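Local atomic coordinates of cyclopenase asqI (Emericella nidulans, PDB entry 5YY3), a protein that uses one zinc ion per subunit to convert 4'-methoxycyclopenin into 4'-methoxyviridicatin with loss of methyl isocyanate, a step in making aspoquinolone mycotoxins. Residues Asp277-Asp280 and Thr281-Val284; Gly556-Gln559 and Asn560-Leu563. One frame throughout, in Å; residues are numbered along the deposited sequence.

How the contacts relate
Along the chain the two contacts come in series, neither nested nor crossed. Contact 1, residues 277-284, closes first: a tight turn in the long loop between helix 210-231 and helix 288-304, within the range matching the copper-containing domain of hemocyanins. Its side chains meet the loop around Tyr368 and Ile382 and helix 355-367. Contact 2, residues 556-563, closes later in the loop between strands 523-528 and 571-580 of the immunoglobulin-like range, and ties strands 443-449 and 461-475 to helices 180-193 and 210-231 near the zinc site. The centres are 38 Å apart, with nearest atoms about 27 Å apart, so the two do not touch.

Contact 1: residues Asp277-Asp280 and Thr281-Val284; sequences DMPD and TLNV
Pro279 and Leu282 are joined by the main hydrogen bond of this local turn: Leu282 N donates a hydrogen bond to Pro279 O at 3.0 Å, and the N-H...O angle of 163° is nearly straight. A weak second bond follows one residue on, from Asn283 N to Asp280 O at 3.4 Å. The backbone therefore makes two overlapping beta turns, Pro279-Leu282 and Asp280-Asn283, in the loop before helix 288-304 of the hemocyanin-like domain. Asp280 and Thr281 take the corners of the first; Pro279 stands ahead of them, where only its carbonyl is needed.

Apolar packing accompanies the turn. Pro279 and Leu282 lie side by side and point the same way, with Pro279 CG 4.2 Å from Leu282 CD1, while Met278 CE reaches to 4.1 Å from Leu282 CB. The extended thioether of Met278 crosses the Asn283 side chain at about a right angle. With CG anti to the Met278 backbone N (chi1 -166°), SD comes 3.5 Å from Asn283 CB, and the long, flexible chain also packs against Tyr368 and Ile382. Thr281 OG1 makes a packing contact with Pro279 CB at 3.6 Å.

Among the polar groups, the buried amide of Asn283 suits its place by donating from ND2 to Glu365 OE2 of helix 355-367 while CB and CG pack on the Met278 sulfur. Charged Asp280 suits an exposed position, its carboxylate making a long, weak ion pair with Arg274.

Contact 2: residues Gly556-Gln559 and Asn560-Leu563; sequences GWPQ and NLML
Trp557 holds its CG anti to the backbone N (chi1 -163°), which places the indole with its N-H edge toward Leu561. Met562 is folded back on itself, chi2 and chi3 being -71° and -68°, and the bend carries its sulfur to the same indole. Trp557 NE1 donates to Leu561 O at 3.1 Å. The oxygen sits in the ring plane, yet the N-H arrives from above the plane of the carbonyl and not along a lone pair. Next to it Met562 SD lies 3.9 Å from Trp557 CD1, a Met-aromatic contact made at the ring edge; a soft, polarisable sulfur suits that place. Trp557 NE1 also lies 3.5 Å from Leu561 CB, the two side chains crossing one another.

The backbone bonds that shape this short 3-10 turn run from Leu561 N to Pro558 O (3.0 Å) and from Met562 N to Gln559 O (3.2 Å). Pro558 supplies the carbonyl for the first of these bonds and, as a proline, has no N-H of its own to satisfy; its CG packs 4.1 Å from Leu561 CD1. Pro558 CD lies over one face of the indole, offset toward the rim. Asn560 turns OD1 back to 3.1 Å from Pro558 CB, while its ND2 is satisfied by Asp179 OD2 and Leu462 O, linking the turn to strand 461-475.

Arg224 of helix 210-231 makes a cation-pi contact with the indole and a hydrogen bond to Met562 O. The Trp557 side chain lies about 7 Å from that of the zinc ligand His186. With its N-H spent on Leu561 O, proline CD over a face, sulfur at the edge and Arg224 against the ring, the indole would be restricted in rotation and its orientation is probably well defined.

Contact 1: residues Asp277-Asp280 and Thr281-Val284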
loop_
_atom_site.group_PDB
_atom_site.type_symbol
_atom_site.label_atom_id
_atom_site.label_comp_id
_atom_site.label_asym_id
_atom_site.label_seq_id
_atom_site.Cartn_x
_atom_site.Cartn_y
_atom_site.Cartn_z
ATOM N N ASP A 277 4.265 -17.611 -34.196
ATOM C CA ASP A 277 3.101 -18.466 -34.035
ATOM C C ASP A 277 1.817 -17.837 -34.529
ATOM O O ASP A 277 0.743 -18.389 -34.316
ATOM C CB ASP A 277 2.958 -18.830 -32.570
ATOM C CG ASP A 277 4.135 -19.622 -32.075
ATOM O OD1 ASP A 277 5.021 -19.945 -32.904
ATOM O OD2 ASP A 277 4.202 -19.882 -30.860
ATOM N N MET A 278 1.929 -16.672 -35.161
ATOM C CA MET A 278 0.774 -16.004 -35.741
ATOM C C MET A 278 0.806 -16.170 -37.254
ATOM O O MET A 278 1.749 -15.726 -37.912
ATOM C CB MET A 278 0.750 -14.528 -35.356
ATOM C CG MET A 278 -0.564 -13.838 -35.626
ATOM S SD MET A 278 -0.464 -12.087 -35.230
ATOM C CE MET A 278 -2.187 -11.621 -35.389
ATOM N N PRO A 279 -0.216 -16.836 -37.806
ATOM C CA PRO A 279 -0.265 -17.112 -39.244
ATOM C C PRO A 279 -0.230 -15.837 -40.074
ATOM O O PRO A 279 -0.802 -14.814 -39.692
ATOM C CB PRO A 279 -1.601 -17.844 -39.427
ATOM C CG PRO A 279 -2.375 -17.583 -38.186
ATOM C CD PRO A 279 -1.366 -17.411 -37.093
ATOM N N ASP A 280 0.453 -15.920 -41.206
ATOM C CA ASP A 280 0.589 -14.815 -42.136
ATOM C C ASP A 280 -0.784 -14.373 -42.694
ATOM O O ASP A 280 -0.945 -13.245 -43.161
ATOM C CB ASP A 280 1.546 -15.224 -43.265
ATOM C CG ASP A 280 1.759 -14.123 -44.263
ATOM O OD1 ASP A 280 2.351 -13.087 -43.873
ATOM O OD2 ASP A 280 1.316 -14.276 -45.425
ATOM N N THR A 281 -1.774 -15.259 -42.610
ATOM C CA THR A 281 -3.133 -14.946 -43.051
ATOM C C THR A 281 -3.854 -13.941 -42.142
ATOM O O THR A 281 -4.879 -13.382 -42.529
ATOM C CB THR A 281 -4.002 -16.223 -43.144
ATOM O OG1 THR A 281 -4.123 -16.838 -41.853
ATOM C CG2 THR A 281 -3.399 -17.212 -44.132
ATOM N N LEU A 282 -3.330 -13.718 -40.941
ATOM C CA LEU A 282 -3.921 -12.740 -40.034
ATOM C C LEU A 282 -3.146 -11.436 -39.988
ATOM O O LEU A 282 -3.681 -10.396 -39.608
ATOM C CB LEU A 282 -4.002 -13.306 -38.627
ATOM C CG LEU A 282 -5.163 -14.219 -38.277
ATOM C CD1 LEU A 282 -5.020 -14.626 -36.830
ATOM C CD2 LEU A 282 -6.476 -13.508 -38.515
ATOM N N ASN A 283 -1.887 -11.487 -40.395
ATOM C CA ASN A 283 -0.925 -10.502 -39.941
ATOM C C ASN A 283 0.244 -10.339 -40.888
ATOM O O ASN A 283 1.083 -11.235 -40.993
ATOM C CB ASN A 283 -0.405 -10.925 -38.560
ATOM C CG ASN A 283 0.404 -9.850 -37.878
ATOM O OD1 ASN A 283 0.055 -8.670 -37.923
ATOM N ND2 ASN A 283 1.514 -10.251 -37.258
ATOM N N VAL A 284 0.319 -9.204 -41.571
ATOM C CA VAL A 284 1.465 -8.938 -42.442
ATOM C C VAL A 284 2.651 -8.584 -41.558
ATOM O O VAL A 284 2.489 -7.901 -40.557
ATOM C CB VAL A 284 1.176 -7.796 -43.462
ATOM C CG1 VAL A 284 2.470 -7.329 -44.147
ATOM C CG2 VAL A 284 0.163 -8.259 -44.493
#

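Contact 2: residues Gly556-Gln559 and Asn560-Leu563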
loop_
_atom_site.group_PDB
_atom_site.type_symbol
_atom_site.label_atom_id
_atom_site.label_comp_id
_atom_site.label_asym_id
_atom_site.label_seq_id
_atom_site.Cartn_x
_atom_site.Cartn_y
_atom_site.Cartn_z
ATOM N N GLY A 556 -20.689 10.115 -28.333
ATOM C CA GLY A 556 -20.189 11.151 -27.445
ATOM C C GLY A 556 -19.645 10.604 -26.118
ATOM O O GLY A 556 -19.540 9.388 -25.907
ATOM N N TRP A 557 -19.289 11.509 -25.216
ATOM C CA TRP A 557 -18.750 11.113 -23.924
ATOM C C TRP A 557 -19.871 10.708 -22.947
ATOM O O TRP A 557 -20.865 11.409 -22.822
ATOM C CB TRP A 557 -17.914 12.246 -23.330
ATOM C CG TRP A 557 -17.059 11.722 -22.250
ATOM C CD1 TRP A 557 -17.202 11.929 -20.904
ATOM C CD2 TRP A 557 -15.960 10.831 -22.412
ATOM N NE1 TRP A 557 -16.224 11.248 -20.222
ATOM C CE2 TRP A 557 -15.448 10.554 -21.125
ATOM C CE3 TRP A 557 -15.338 10.241 -23.526
ATOM C CZ2 TRP A 557 -14.358 9.699 -20.910
ATOM C CZ3 TRP A 557 -14.241 9.414 -23.320
ATOM C CH2 TRP A 557 -13.767 9.146 -22.020
ATOM N N PRO A 558 -19.721 9.555 -22.275
ATOM C CA PRO A 558 -20.782 9.102 -21.359
ATOM C C PRO A 558 -21.099 10.133 -20.247
ATOM O O PRO A 558 -20.177 10.686 -19.638
ATOM C CB PRO A 558 -20.202 7.807 -20.767
ATOM C CG PRO A 558 -19.173 7.350 -21.767
ATOM C CD PRO A 558 -18.604 8.593 -22.368
ATOM N N GLN A 559 -22.379 10.398 -20.008
ATOM C CA GLN A 559 -22.788 11.360 -18.977
ATOM C C GLN A 559 -22.237 10.996 -17.580
ATOM O O GLN A 559 -21.802 11.871 -16.826
ATOM C CB GLN A 559 -24.322 11.465 -18.933
ATOM C CG GLN A 559 -24.870 12.488 -17.935
ATOM C CD GLN A 559 -24.317 13.881 -18.185
ATOM O OE1 GLN A 559 -24.550 14.481 -19.238
ATOM N NE2 GLN A 559 -23.558 14.396 -17.223
ATOM N N ASN A 560 -22.233 9.704 -17.256
ATOM C CA ASN A 560 -21.726 9.237 -15.972
ATOM C C ASN A 560 -20.219 9.435 -15.786
ATOM O O ASN A 560 -19.730 9.360 -14.654
ATOM C CB ASN A 560 -22.045 7.764 -15.775
ATOM C CG ASN A 560 -21.270 6.881 -16.720
ATOM O OD1 ASN A 560 -21.303 7.088 -17.927
ATOM N ND2 ASN A 560 -20.567 5.891 -16.177
ATOM N N LEU A 561 -19.488 9.692 -16.877
ATOM C CA LEU A 561 -18.046 9.928 -16.782
ATOM C C LEU A 561 -17.685 11.377 -17.040
ATOM O O LEU A 561 -16.506 11.694 -17.194
ATOM C CB LEU A 561 -17.267 9.047 -17.778
ATOM C CG LEU A 561 -17.486 7.546 -17.692
ATOM C CD1 LEU A 561 -16.576 6.825 -18.675
ATOM C CD2 LEU A 561 -17.245 7.060 -16.266
ATOM N N MET A 562 -18.682 12.257 -17.111
ATOM C CA MET A 562 -18.420 13.651 -17.475
ATOM C C MET A 562 -17.508 14.305 -16.466
ATOM O O MET A 562 -16.636 15.095 -16.818
ATOM C CB MET A 562 -19.722 14.439 -17.601
ATOM C CG MET A 562 -20.420 14.236 -18.943
ATOM S SD MET A 562 -19.519 15.033 -20.283
ATOM C CE MET A 562 -19.776 16.760 -19.857
ATOM N N LEU A 563 -17.703 13.958 -15.201
ATOM C CA LEU A 563 -16.862 14.496 -14.138
ATOM C C LEU A 563 -15.734 13.536 -13.794
ATOM O O LEU A 563 -15.978 12.345 -13.624
ATOM C CB LEU A 563 -17.706 14.782 -12.895
ATOM C CG LEU A 563 -18.128 16.188 -12.485
ATOM C CD1 LEU A 563 -18.432 17.060 -13.661
ATOM C CD2 LEU A 563 -19.319 16.103 -11.550
#